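Local coordinates for CDP-4-keto-6-deoxy-D-glucose-3-dehydrase (Yersinia pseudotuberculosis, PDB 3BB8), which catalyses, as the pyridoxal 5'-phosphate-binding E1 dehydrase, the C3 dehydration of CDP-4-keto-6-deoxy-D-glucose, probably for lipopolysaccharide sugar biosynthesis, at the interface of chains A and B. Residues are numbered along the deposited sequence; one frame, centred on the assembly and turned at random. Chains: chain A/B, CDP-4-keto-6-deoxy-D-glucose-3-dehydrase.

The interface of chains A and B. Residues chain A 359-360, 375, 405-406; chain B 272-274, 276-277.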
loop_
_atom_site.group_PDB
_atom_site.type_symbol
_atom_site.label_atom_id
_atom_site.label_comp_id
_atom_site.label_asym_id
_atom_site.label_seq_id
_atom_site.Cartn_x
_atom_site.Cartn_y
_atom_site.Cartn_z
ATOM N N ARG A 359 -33.918 0.512 -12.945
ATOM C CA ARG A 359 -33.101 0.141 -11.798
ATOM C C ARG A 359 -33.066 1.372 -10.901
ATOM O O ARG A 359 -33.130 1.265 -9.677
ATOM C CB ARG A 359 -31.685 -0.231 -12.258
ATOM C CG ARG A 359 -30.764 -0.760 -11.159
ATOM C CD ARG A 359 -29.423 -1.231 -11.737
ATOM N NE ARG A 359 -28.722 -0.148 -12.429
ATOM C CZ ARG A 359 -27.581 -0.289 -13.092
ATOM N NH1 ARG A 359 -26.987 -1.471 -13.163
ATOM N NH2 ARG A 359 -27.038 0.755 -13.703
ATOM N N ILE A 360 -32.987 2.545 -11.525
ATOM C CA ILE A 360 -32.971 3.817 -10.802
ATOM C C ILE A 360 -34.175 3.902 -9.862
ATOM O O ILE A 360 -34.043 4.332 -8.709
ATOM C CB ILE A 360 -33.051 5.039 -11.769
ATOM C CG1 ILE A 360 -31.809 5.112 -12.659
ATOM C CG2 ILE A 360 -33.183 6.327 -10.968
ATOM C CD1 ILE A 360 -30.525 5.409 -11.901
ATOM N N LEU A 375 -24.275 -1.262 -7.298
ATOM C CA LEU A 375 -24.241 -1.729 -8.665
ATOM C C LEU A 375 -23.078 -2.730 -8.704
ATOM O O LEU A 375 -22.287 -2.784 -7.764
ATOM C CB LEU A 375 -24.020 -0.551 -9.619
ATOM C CG LEU A 375 -25.122 0.528 -9.561
ATOM C CD1 LEU A 375 -25.016 1.426 -10.787
ATOM C CD2 LEU A 375 -26.514 -0.123 -9.523
ATOM N N MET A 405 -24.284 -3.729 -16.497
ATOM C CA MET A 405 -24.019 -2.318 -16.260
ATOM C C MET A 405 -25.324 -1.548 -16.133
ATOM O O MET A 405 -25.436 -0.639 -15.313
ATOM C CB MET A 405 -23.192 -1.733 -17.407
ATOM C CG MET A 405 -22.937 -0.234 -17.285
ATOM S SD MET A 405 -22.222 0.458 -18.787
ATOM C CE MET A 405 -23.557 0.137 -19.939
ATOM N N ASN A 406 -26.313 -1.929 -16.937
ATOM C CA ASN A 406 -27.608 -1.248 -16.927
ATOM C C ASN A 406 -28.686 -1.804 -16.017
ATOM O O ASN A 406 -29.443 -1.041 -15.420
ATOM C CB ASN A 406 -28.210 -1.219 -18.334
ATOM C CG ASN A 406 -27.426 -0.363 -19.286
ATOM O OD1 ASN A 406 -27.272 0.839 -19.067
ATOM N ND2 ASN A 406 -26.920 -0.976 -20.358
ATOM N N LEU B 272 -21.242 5.165 -19.663
ATOM C CA LEU B 272 -21.983 4.551 -18.569
ATOM C C LEU B 272 -23.418 5.067 -18.604
ATOM O O LEU B 272 -23.670 6.192 -19.037
ATOM C CB LEU B 272 -21.361 4.908 -17.218
ATOM C CG LEU B 272 -20.042 4.248 -16.820
ATOM C CD1 LEU B 272 -19.620 4.764 -15.453
ATOM C CD2 LEU B 272 -20.206 2.733 -16.800
ATOM N N PRO B 273 -24.377 4.253 -18.140
ATOM C CA PRO B 273 -25.774 4.696 -18.149
ATOM C C PRO B 273 -26.007 5.816 -17.141
ATOM O O PRO B 273 -25.247 5.973 -16.186
ATOM C CB PRO B 273 -26.537 3.425 -17.792
ATOM C CG PRO B 273 -25.596 2.751 -16.831
ATOM C CD PRO B 273 -24.250 2.921 -17.519
ATOM N N PHE B 274 -27.057 6.597 -17.364
ATOM C CA PHE B 274 -27.400 7.687 -16.466
ATOM C C PHE B 274 -27.773 7.109 -15.100
ATOM O O PHE B 274 -28.435 6.070 -15.016
ATOM C CB PHE B 274 -28.575 8.487 -17.049
ATOM C CG PHE B 274 -29.119 9.538 -16.121
ATOM C CD1 PHE B 274 -30.124 9.227 -15.209
ATOM C CD2 PHE B 274 -28.603 10.828 -16.133
ATOM C CE1 PHE B 274 -30.604 10.189 -14.320
ATOM C CE2 PHE B 274 -29.073 11.796 -15.250
ATOM C CZ PHE B 274 -30.076 11.476 -14.341
ATOM N N TYR B 276 -25.619 5.973 -12.848
ATOM C CA TYR B 276 -24.616 5.036 -12.354
ATOM C C TYR B 276 -23.917 5.625 -11.130
ATOM O O TYR B 276 -23.391 6.734 -11.181
ATOM C CB TYR B 276 -23.575 4.737 -13.433
ATOM C CG TYR B 276 -23.008 3.346 -13.333
ATOM C CD1 TYR B 276 -23.698 2.260 -13.861
ATOM C CD2 TYR B 276 -21.804 3.103 -12.662
ATOM C CE1 TYR B 276 -23.212 0.967 -13.726
ATOM C CE2 TYR B 276 -21.312 1.807 -12.518
ATOM C CZ TYR B 276 -22.024 0.746 -13.052
ATOM O OH TYR B 276 -21.566 -0.541 -12.908
ATOM N N ASP B 277 -23.916 4.871 -10.037
ATOM C CA ASP B 277 -23.306 5.297 -8.785
ATOM C C ASP B 277 -21.958 5.969 -9.022
ATOM O O ASP B 277 -21.091 5.417 -9.704
ATOM C CB ASP B 277 -23.125 4.082 -7.866
ATOM C CG ASP B 277 -23.271 4.433 -6.398
ATOM O OD1 ASP B 277 -22.489 5.271 -5.893
ATOM O OD2 ASP B 277 -24.179 3.869 -5.747
#
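A:Leu375 lays its CD1 methyl over one face of the B:Tyr276 ring, 3.5 Å from the ring centroid, in a CH-pi contact shifted toward the rim. In this two-fold symmetric pair of chains, probably the functional dimer of a DegT/DnrJ/EryC1-family protein with the aspartate aminotransferase fold, a loop of chain B, residues 272 to 277, docks on helices 359-368 and 399-407 of chain A and on the loop residue A:Leu375, a worked example of a loop presenting mainly apolar groups to a surface held by bonds within its own chain, which may favour docking. A:Met405 O, near the end of helix 399-407, meets the edge of the B:Tyr276 ring in plane, 3.2 Å from B:Tyr276 CE1. Within chain A, A:Arg359 hydrogen-bonds A:Met405 O through both terminal nitrogens, NH1 at 2.8 Å and NH2 at 2.7 Å. The NH1 donor stands well above the carbonyl plane, whereas NH2 lies 15° from it; a bend at chi3 (59°) turns the guanidinium toward this oxygen. Packing is also close where the A:Met405 side chain, its CG anti to the backbone N (chi1 177°), runs across B:Pro273, with CG 3.4 Å from the proline CD. A:Met405 SD touches B:Leu272 CD2 at 3.6 Å. Contact thins toward A:Ile360, whose CD1 reaches the backbone O of B:Phe274 at 3.8 Å, and toward B:Asp277, which meets A:Leu375 CD1 through its backbone N at 3.7 Å.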